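Local coordinates for protein annexin A8 (Homo sapiens, PDB 1W3W) that binds calcium and phospholipids and acts as an anticoagulant, indirectly inhibiting the thromboplastin-specific complex of the blood coagulation cascade, at residues 31-36 / 41-46; 187-192 / 199-204; 226-231 / 246-251. All blocks are in the same frame, centred on the assembly; numbering follows the deposited sequence.

Contact 1: residues 31-36 / 41-46; sequences YKAMKG and EQAIID
The opening helix pair of the first annexin repeat, helix 24-34 followed after a short loop by helix 41-48, is joined here by Ala33 and Met34 on one side and Ala43 and Ile44 on the other. Small residues set the spacing: the CA atoms of Ala33 and Ala43 lie 6.4 Å apart, and the CB of Ala33 comes within 4.1 Å of the CB of Ala43, the two methyls offset from each other rather than head-on. The same Ala33 CB rests on CG1 of Ile44, also at 4.1 Å, so one methyl touches two successive residues of the second helix. Ile44 has CG1 opposite its own carbonyl carbon (chi1 -68°), and a nearly extended chi2 of 163° carries CD1 on to CG of Met34 at 3.9 Å. The two longer side chains meet at roughly a right angle, the end of the isoleucine abutting the first part of the methionine chain. In the annexin fold the loop between such helices is where calcium can bind. The Met-Lys-Gly run at residues 34-36 recurs in the fourth repeat, where Met266 and Gly268 belong to the observed calcium site, so a related role for this loop is plausible but not demonstrated. Asn40 ties the loop to both helices, through a backbone bond with Ala33 and through its OD1, which accepts from Ala43 N. Leu71, Thr74, Leu75 and Glu78 of helix 71-78 pack on Met34.

Contact 2: residues 187-192 / 199-204; sequences YAAGEK and MKFITI
Ala189 presses its methyl group against Lys200 and Phe201, a contact within the helix hairpin that opens annexin repeat 3. Its CB lies 3.9 Å from CB of Lys200 and 4.0 Å from CE2 of Phe201, while CD2 of the same ring is only slightly farther from it at 4.1 Å. The alanine thus meets one side of the phenyl group obliquely. The next residue along, Gly190, brings its backbone N to the ring's edge, near the ring plane, with Phe201 CE2 4.0 Å away. The helical segments 187-191 and 199-204 run close to antiparallel, at 152° between their directions, and their axes come within 9.5 Å, a spacing that fits the small residues Ala189 and Gly190 on the facing surface.

Behind this first layer, Phe201 is hemmed in by Leu186, one turn earlier on helix 176-191, and by Ile232 and Glu235 of helix 228-235. The ring therefore links the hairpin to helix 228-235, also within the repeat. Lys200 shares only the root of its side chain with the contact: CG stands opposite the backbone N (chi1 -153°), further bends lead the chain away from Ala189, and its NZ makes a long, weak ion pair with Asp185. On the far side of helix 198-207, Met199 and Ile202 lean on helix 153-163, which lies in the second repeat. Within the segment itself, Met199 O accepts two bonds from one residue, Thr203 N at 3.0 Å and Thr203 OG1 at 2.9 Å, the two donors reaching it from opposite faces of the carbonyl plane.

Contact 3: residues 226-231 / 246-251; sequences KSIEDS and TVVKCT
Val248 points its CG1 methyl at two neighbouring residues, Ile228 and Glu229, and meets each at a different angle. Against Ile228 the side chains cross obliquely, CG2 of the isoleucine and CG1 of the valine making a methyl-to-methyl contact of 4.0 Å. Against Glu229 they meet at about a right angle, and the carboxylate atom OE2 stands 4.0 Å from the same Val248 CG1. The torsions help place both groups. In Ile228 a chi1 of -165° sets CG1 opposite the backbone N and leaves CG2 between N and the carbonyl carbon, directed at the valine; Glu229 bends at chi2 (-87°), which turns its carboxylate round to the valine across the line of that side chain.

The contact joins two successive helices of annexin repeat 3, 228-235 and 238-252, with the CA atoms of Glu229 and Val248 7.5 Å apart. Phe217 of helix 210-224 touches both Ile228 and Val248, making a three-helix junction of the pair. The start of helix 228-235 is fixed by Ser227 at the N-cap, whose OG accepts from Asp230 N at 3.2 Å with an N-H···O angle of 160°. Beside Val248, Lys249 turns to another partner and forms a salt bridge with Glu260 of helix 254-266.

Methyl groups offer a carboxylate neither a proton nor a charge, so Val248 meets Glu229 through van der Waals contact alone. The negative charge, in the first turn of its helix, is probably eased by the amino-terminal end of the helix dipole.

Contacts 2 and 3 belong to one packed region of the third repeat: their centres are 13 Å apart, and Phe201 CE1 touches Ile228 CD1 at 4.2 Å, joining the hairpin packing to the 228-235/238-252 pair. Contact 1 is the counterpart of contact 2 in the first repeat, each pairing the repeat's first two helices, yet the two stand on opposite sides of the chain's centre, with centres about 55 Å and nearest atoms about 42 Å apart. Between contacts 1 and 3 the nearest atoms are about 29 Å apart. All three are away from the observed calcium site in the fourth repeat, formed by Met266, Gly268, Gly270 and Asp310.

Contact 1: residues 31-36 / 41-46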
loop_
_atom_site.group_PDB
_atom_site.type_symbol
_atom_site.label_atom_id
_atom_site.label_comp_id
_atom_site.label_asym_id
_atom_site.label_seq_id
_atom_site.Cartn_x
_atom_site.Cartn_y
_atom_site.Cartn_z
ATOM N N TYR A 31 24.626 -1.325 17.062
ATOM C CA TYR A 31 26.009 -1.729 16.869
ATOM C C TYR A 31 26.366 -2.932 17.751
ATOM O O TYR A 31 26.840 -3.952 17.266
ATOM C CB TYR A 31 26.924 -0.543 17.156
ATOM C CG TYR A 31 28.409 -0.837 17.039
ATOM C CD1 TYR A 31 29.027 -0.921 15.792
ATOM C CD2 TYR A 31 29.192 -1.013 18.178
ATOM C CE1 TYR A 31 30.401 -1.171 15.680
ATOM C CE2 TYR A 31 30.566 -1.271 18.078
ATOM C CZ TYR A 31 31.159 -1.346 16.827
ATOM O OH TYR A 31 32.515 -1.601 16.728
ATOM N N LYS A 32 26.093 -2.823 19.041
ATOM C CA LYS A 32 26.381 -3.890 19.991
ATOM C C LYS A 32 25.584 -5.155 19.664
ATOM O O LYS A 32 26.061 -6.268 19.859
ATOM C CB LYS A 32 26.060 -3.414 21.408
ATOM C CG LYS A 32 26.991 -2.315 21.897
ATOM C CD LYS A 32 26.683 -1.902 23.335
ATOM C CE LYS A 32 27.724 -2.465 24.309
ATOM N NZ LYS A 32 27.866 -3.960 24.210
ATOM N N ALA A 33 24.374 -4.971 19.139
ATOM C CA ALA A 33 23.504 -6.088 18.808
ATOM C C ALA A 33 24.037 -6.926 17.650
ATOM O O ALA A 33 23.730 -8.094 17.562
ATOM C CB ALA A 33 22.101 -5.586 18.476
ATOM N N MET A 34 24.814 -6.329 16.758
ATOM C CA MET A 34 25.288 -7.021 15.559
ATOM C C MET A 34 26.794 -7.281 15.526
ATOM O O MET A 34 27.265 -8.115 14.739
ATOM C CB MET A 34 24.886 -6.210 14.331
ATOM C CG MET A 34 23.383 -6.121 14.188
ATOM S SD MET A 34 22.863 -5.322 12.710
ATOM C CE MET A 34 23.121 -3.637 13.149
ATOM N N LYS A 35 27.526 -6.573 16.374
ATOM C CA LYS A 35 28.985 -6.636 16.425
ATOM C C LYS A 35 29.407 -8.015 16.912
ATOM O O LYS A 35 28.748 -8.621 17.755
ATOM C CB LYS A 35 29.519 -5.520 17.352
ATOM C CG LYS A 35 30.951 -5.675 17.860
ATOM C CD LYS A 35 31.298 -4.619 18.917
ATOM C CE LYS A 35 32.203 -5.185 20.024
ATOM N NZ LYS A 35 32.950 -4.102 20.762
ATOM N N GLY A 36 30.502 -8.519 16.356
ATOM C CA GLY A 36 31.100 -9.742 16.846
ATOM C C GLY A 36 30.319 -10.973 16.459
ATOM O O GLY A 36 29.706 -11.037 15.391
ATOM N N GLU A 41 18.676 -10.205 18.156
ATOM C CA GLU A 41 17.554 -9.778 17.329
ATOM C C GLU A 41 16.525 -8.988 18.118
ATOM O O GLU A 41 15.885 -8.104 17.584
ATOM C CB GLU A 41 16.877 -10.981 16.679
ATOM C CG GLU A 41 17.712 -11.636 15.590
ATOM C CD GLU A 41 18.519 -12.834 16.079
ATOM O OE1 GLU A 41 19.163 -13.482 15.227
ATOM O OE2 GLU A 41 18.506 -13.137 17.292
ATOM N N GLN A 42 16.362 -9.322 19.390
ATOM C CA GLN A 42 15.388 -8.654 20.226
ATOM C C GLN A 42 15.739 -7.187 20.419
ATOM O O GLN A 42 14.853 -6.344 20.408
ATOM C CB GLN A 42 15.273 -9.355 21.590
ATOM C CG GLN A 42 14.147 -8.810 22.461
ATOM C CD GLN A 42 12.784 -8.962 21.813
ATOM O OE1 GLN A 42 12.025 -7.994 21.700
ATOM N NE2 GLN A 42 12.479 -10.160 21.367
ATOM N N ALA A 43 17.026 -6.881 20.590
ATOM C CA ALA A 43 17.469 -5.505 20.740
ATOM C C ALA A 43 17.216 -4.709 19.460
ATOM O O ALA A 43 16.950 -3.521 19.523
ATOM C CB ALA A 43 18.943 -5.447 21.104
ATOM N N ILE A 44 17.302 -5.372 18.307
ATOM C CA ILE A 44 16.994 -4.733 17.036
ATOM C C ILE A 44 15.486 -4.411 16.964
ATOM O O ILE A 44 15.123 -3.309 16.585
ATOM C CB ILE A 44 17.473 -5.606 15.840
ATOM C CG1 ILE A 44 19.012 -5.636 15.811
ATOM C CG2 ILE A 44 16.947 -5.068 14.523
ATOM C CD1 ILE A 44 19.594 -6.743 14.981
ATOM N N ILE A 45 14.642 -5.361 17.363
ATOM C CA ILE A 45 13.190 -5.148 17.456
ATOM C C ILE A 45 12.872 -3.989 18.399
ATOM O O ILE A 45 12.107 -3.103 18.056
ATOM C CB ILE A 45 12.471 -6.442 17.927
ATOM C CG1 ILE A 45 12.586 -7.541 16.879
ATOM C CG2 ILE A 45 10.971 -6.180 18.251
ATOM C CD1 ILE A 45 12.112 -8.895 17.388
ATOM N N ASP A 46 13.501 -3.972 19.568
ATOM C CA ASP A 46 13.184 -2.997 20.611
ATOM C C ASP A 46 13.524 -1.581 20.214
ATOM O O ASP A 46 12.885 -0.667 20.677
ATOM C CB ASP A 46 13.908 -3.327 21.917
ATOM C CG ASP A 46 13.313 -4.532 22.625
ATOM O OD1 ASP A 46 12.280 -5.070 22.173
ATOM O OD2 ASP A 46 13.834 -5.016 23.638
#

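Contact 2: residues 187-192 / 199-204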
loop_
_atom_site.group_PDB
_atom_site.type_symbol
_atom_site.label_atom_id
_atom_site.label_comp_id
_atom_site.label_asym_id
_atom_site.label_seq_id
_atom_site.Cartn_x
_atom_site.Cartn_y
_atom_site.Cartn_z
ATOM N N TYR A 187 -23.816 2.762 -16.848
ATOM C CA TYR A 187 -24.892 1.832 -17.092
ATOM C C TYR A 187 -24.922 1.413 -18.569
ATOM O O TYR A 187 -24.957 0.225 -18.875
ATOM C CB TYR A 187 -26.184 2.507 -16.694
ATOM C CG TYR A 187 -27.425 1.689 -16.856
ATOM C CD1 TYR A 187 -27.554 0.438 -16.257
ATOM C CD2 TYR A 187 -28.499 2.183 -17.584
ATOM C CE1 TYR A 187 -28.724 -0.307 -16.397
ATOM C CE2 TYR A 187 -29.662 1.452 -17.724
ATOM C CZ TYR A 187 -29.772 0.211 -17.128
ATOM O OH TYR A 187 -30.950 -0.493 -17.287
ATOM N N ALA A 188 -24.889 2.395 -19.471
ATOM C CA ALA A 188 -24.854 2.141 -20.913
ATOM C C ALA A 188 -23.645 1.291 -21.321
ATOM O O ALA A 188 -23.758 0.415 -22.168
ATOM C CB ALA A 188 -24.850 3.463 -21.687
ATOM N N ALA A 189 -22.499 1.547 -20.698
ATOM C CA ALA A 189 -21.256 0.835 -20.994
ATOM C C ALA A 189 -21.326 -0.645 -20.607
ATOM O O ALA A 189 -20.775 -1.501 -21.302
ATOM C CB ALA A 189 -20.084 1.502 -20.287
ATOM N N GLY A 190 -22.000 -0.943 -19.504
ATOM C CA GLY A 190 -22.190 -2.315 -19.077
ATOM C C GLY A 190 -23.177 -3.070 -19.946
ATOM O O GLY A 190 -23.075 -4.287 -20.087
ATOM N N GLU A 191 -24.117 -2.340 -20.540
ATOM C CA GLU A 191 -25.237 -2.938 -21.267
ATOM C C GLU A 191 -24.951 -3.299 -22.725
ATOM O O GLU A 191 -25.796 -3.919 -23.368
ATOM C CB GLU A 191 -26.460 -2.004 -21.211
ATOM C CG GLU A 191 -27.625 -2.539 -20.391
ATOM C CD GLU A 191 -27.184 -3.207 -19.098
ATOM O OE1 GLU A 191 -26.559 -2.531 -18.255
ATOM O OE2 GLU A 191 -27.461 -4.414 -18.928
ATOM N N LYS A 192 -23.794 -2.921 -23.262
ATOM C CA LYS A 192 -23.504 -3.256 -24.658
ATOM C C LYS A 192 -23.037 -4.711 -24.767
ATOM O O LYS A 192 -22.172 -5.173 -24.012
ATOM C CB LYS A 192 -22.544 -2.257 -25.318
ATOM C CG LYS A 192 -21.153 -2.144 -24.725
ATOM C CD LYS A 192 -20.237 -1.326 -25.651
ATOM C CE LYS A 192 -20.561 0.178 -25.612
ATOM N NZ LYS A 192 -21.770 0.549 -26.400
ATOM N N MET A 199 -13.235 1.278 -21.456
ATOM C CA MET A 199 -12.653 2.626 -21.419
ATOM C C MET A 199 -13.549 3.655 -20.745
ATOM O O MET A 199 -13.053 4.624 -20.182
ATOM C CB MET A 199 -12.295 3.117 -22.829
ATOM C CG MET A 199 -10.944 2.632 -23.337
ATOM S SD MET A 199 -9.547 2.908 -22.186
ATOM C CE MET A 199 -9.612 4.682 -21.984
ATOM N N LYS A 200 -14.860 3.449 -20.817
ATOM C CA LYS A 200 -15.806 4.347 -20.169
ATOM C C LYS A 200 -15.743 4.197 -18.649
ATOM O O LYS A 200 -15.711 5.192 -17.926
ATOM C CB LYS A 200 -17.231 4.114 -20.679
ATOM C CG LYS A 200 -18.114 5.348 -20.575
ATOM C CD LYS A 200 -17.691 6.454 -21.565
ATOM C CE LYS A 200 -16.948 7.626 -20.885
ATOM N NZ LYS A 200 -17.590 8.954 -21.172
ATOM N N PHE A 201 -15.725 2.951 -18.178
ATOM C CA PHE A 201 -15.472 2.670 -16.772
ATOM C C PHE A 201 -14.155 3.274 -16.312
ATOM O O PHE A 201 -14.098 3.927 -15.267
ATOM C CB PHE A 201 -15.441 1.162 -16.509
ATOM C CG PHE A 201 -16.782 0.570 -16.224
ATOM C CD1 PHE A 201 -17.198 0.361 -14.917
ATOM C CD2 PHE A 201 -17.625 0.204 -17.261
ATOM C CE1 PHE A 201 -18.443 -0.196 -14.647
ATOM C CE2 PHE A 201 -18.872 -0.359 -17.001
ATOM C CZ PHE A 201 -19.281 -0.554 -15.694
ATOM N N ILE A 202 -13.099 3.067 -17.096
ATOM C CA ILE A 202 -11.750 3.456 -16.680
ATOM C C ILE A 202 -11.636 4.962 -16.522
ATOM O O ILE A 202 -11.113 5.454 -15.517
ATOM C CB ILE A 202 -10.682 2.916 -17.670
ATOM C CG1 ILE A 202 -10.566 1.399 -17.530
ATOM C CG2 ILE A 202 -9.320 3.574 -17.425
ATOM C CD1 ILE A 202 -9.757 0.737 -18.647
ATOM N N THR A 203 -12.151 5.694 -17.501
ATOM C CA THR A 203 -12.050 7.144 -17.508
ATOM C C THR A 203 -12.776 7.784 -16.332
ATOM O O THR A 203 -12.241 8.669 -15.675
ATOM C CB THR A 203 -12.611 7.715 -18.832
ATOM O OG1 THR A 203 -11.834 7.217 -19.925
ATOM C CG2 THR A 203 -12.416 9.226 -18.897
ATOM N N ILE A 204 -13.999 7.350 -16.082
ATOM C CA ILE A 204 -14.777 7.909 -14.986
ATOM C C ILE A 204 -14.165 7.525 -13.621
ATOM O O ILE A 204 -14.008 8.377 -12.742
ATOM C CB ILE A 204 -16.255 7.463 -15.114
ATOM C CG1 ILE A 204 -16.909 8.213 -16.284
ATOM C CG2 ILE A 204 -17.026 7.695 -13.824
ATOM C CD1 ILE A 204 -18.147 7.541 -16.840
#

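Contact 3: residues 226-231 / 246-251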
loop_
_atom_site.group_PDB
_atom_site.type_symbol
_atom_site.label_atom_id
_atom_site.label_comp_id
_atom_site.label_asym_id
_atom_site.label_seq_id
_atom_site.Cartn_x
_atom_site.Cartn_y
_atom_site.Cartn_z
ATOM N N LYS A 226 -28.516 -2.231 -9.404
ATOM C CA LYS A 226 -27.369 -3.084 -9.210
ATOM C C LYS A 226 -26.264 -2.207 -8.596
ATOM O O LYS A 226 -26.085 -1.056 -9.001
ATOM C CB LYS A 226 -26.936 -3.646 -10.566
ATOM C CG LYS A 226 -26.119 -4.909 -10.498
ATOM C CD LYS A 226 -25.961 -5.548 -11.886
ATOM C CE LYS A 226 -25.766 -7.064 -11.781
ATOM N NZ LYS A 226 -24.782 -7.578 -12.777
ATOM N N SER A 227 -25.539 -2.732 -7.614
ATOM C CA SER A 227 -24.405 -2.018 -7.052
ATOM C C SER A 227 -23.292 -1.928 -8.101
ATOM O O SER A 227 -23.180 -2.784 -8.977
ATOM C CB SER A 227 -23.906 -2.721 -5.791
ATOM O OG SER A 227 -23.332 -3.977 -6.110
ATOM N N ILE A 228 -22.449 -0.915 -7.994
ATOM C CA ILE A 228 -21.321 -0.775 -8.921
ATOM C C ILE A 228 -20.335 -1.950 -8.800
ATOM O O ILE A 228 -19.792 -2.403 -9.792
ATOM C CB ILE A 228 -20.619 0.614 -8.750
ATOM C CG1 ILE A 228 -19.702 0.919 -9.934
ATOM C CG2 ILE A 228 -19.824 0.698 -7.481
ATOM C CD1 ILE A 228 -20.437 1.168 -11.202
ATOM N N GLU A 229 -20.139 -2.458 -7.584
ATOM C CA GLU A 229 -19.271 -3.614 -7.377
ATOM C C GLU A 229 -19.757 -4.883 -8.122
ATOM O O GLU A 229 -18.968 -5.544 -8.810
ATOM C CB GLU A 229 -19.006 -3.889 -5.875
ATOM C CG GLU A 229 -20.096 -3.527 -4.880
ATOM C CD GLU A 229 -20.055 -2.077 -4.389
ATOM O OE1 GLU A 229 -20.909 -1.287 -4.850
ATOM O OE2 GLU A 229 -19.200 -1.722 -3.532
ATOM N N ASP A 230 -21.045 -5.190 -8.015
ATOM C CA ASP A 230 -21.629 -6.342 -8.696
ATOM C C ASP A 230 -21.586 -6.174 -10.215
ATOM O O ASP A 230 -21.391 -7.143 -10.923
ATOM C CB ASP A 230 -23.060 -6.605 -8.223
ATOM C CG ASP A 230 -23.106 -7.243 -6.852
ATOM O OD1 ASP A 230 -24.193 -7.300 -6.249
ATOM O OD2 ASP A 230 -22.092 -7.712 -6.296
ATOM N N SER A 231 -21.725 -4.945 -10.703
ATOM C CA SER A 231 -21.611 -4.677 -12.132
ATOM C C SER A 231 -20.204 -4.940 -12.607
ATOM O O SER A 231 -20.014 -5.638 -13.577
ATOM C CB SER A 231 -22.021 -3.256 -12.465
ATOM O OG SER A 231 -23.406 -3.088 -12.227
ATOM N N THR A 246 -10.677 -2.132 -6.578
ATOM C CA THR A 246 -9.768 -1.482 -5.637
ATOM C C THR A 246 -10.047 0.013 -5.613
ATOM O O THR A 246 -10.140 0.609 -4.544
ATOM C CB THR A 246 -8.311 -1.745 -6.015
ATOM O OG1 THR A 246 -8.035 -3.134 -5.870
ATOM C CG2 THR A 246 -7.384 -1.092 -5.041
ATOM N N VAL A 247 -10.215 0.612 -6.786
ATOM C CA VAL A 247 -10.579 2.031 -6.855
ATOM C C VAL A 247 -11.883 2.276 -6.109
ATOM O O VAL A 247 -11.974 3.208 -5.309
ATOM C CB VAL A 247 -10.664 2.541 -8.311
ATOM C CG1 VAL A 247 -11.192 3.988 -8.363
ATOM C CG2 VAL A 247 -9.319 2.480 -8.937
ATOM N N VAL A 248 -12.878 1.430 -6.331
ATOM C CA VAL A 248 -14.169 1.576 -5.668
ATOM C C VAL A 248 -14.036 1.473 -4.135
ATOM O O VAL A 248 -14.531 2.337 -3.399
ATOM C CB VAL A 248 -15.208 0.541 -6.207
ATOM C CG1 VAL A 248 -16.437 0.516 -5.352
ATOM C CG2 VAL A 248 -15.594 0.869 -7.644
ATOM N N LYS A 249 -13.331 0.447 -3.658
ATOM C CA LYS A 249 -13.152 0.249 -2.210
ATOM C C LYS A 249 -12.392 1.400 -1.563
ATOM O O LYS A 249 -12.764 1.853 -0.472
ATOM C CB LYS A 249 -12.431 -1.072 -1.937
ATOM C CG LYS A 249 -13.292 -2.288 -2.205
ATOM C CD LYS A 249 -12.469 -3.551 -2.195
ATOM C CE LYS A 249 -13.375 -4.776 -2.091
ATOM N NZ LYS A 249 -12.590 -6.006 -2.359
ATOM N N CYS A 250 -11.341 1.885 -2.231
ATOM C CA CYS A 250 -10.537 2.995 -1.710
ATOM C C CYS A 250 -11.327 4.305 -1.657
ATOM O O CYS A 250 -11.095 5.154 -0.804
ATOM C CB CYS A 250 -9.269 3.171 -2.537
ATOM S SG CYS A 250 -8.049 1.870 -2.222
ATOM N N THR A 251 -12.276 4.451 -2.566
ATOM C CA THR A 251 -13.135 5.628 -2.609
ATOM C C THR A 251 -14.122 5.629 -1.457
ATOM O O THR A 251 -14.358 6.660 -0.848
ATOM C CB THR A 251 -13.898 5.638 -3.953
ATOM O OG1 THR A 251 -12.969 5.836 -5.020
ATOM C CG2 THR A 251 -14.859 6.816 -4.046
#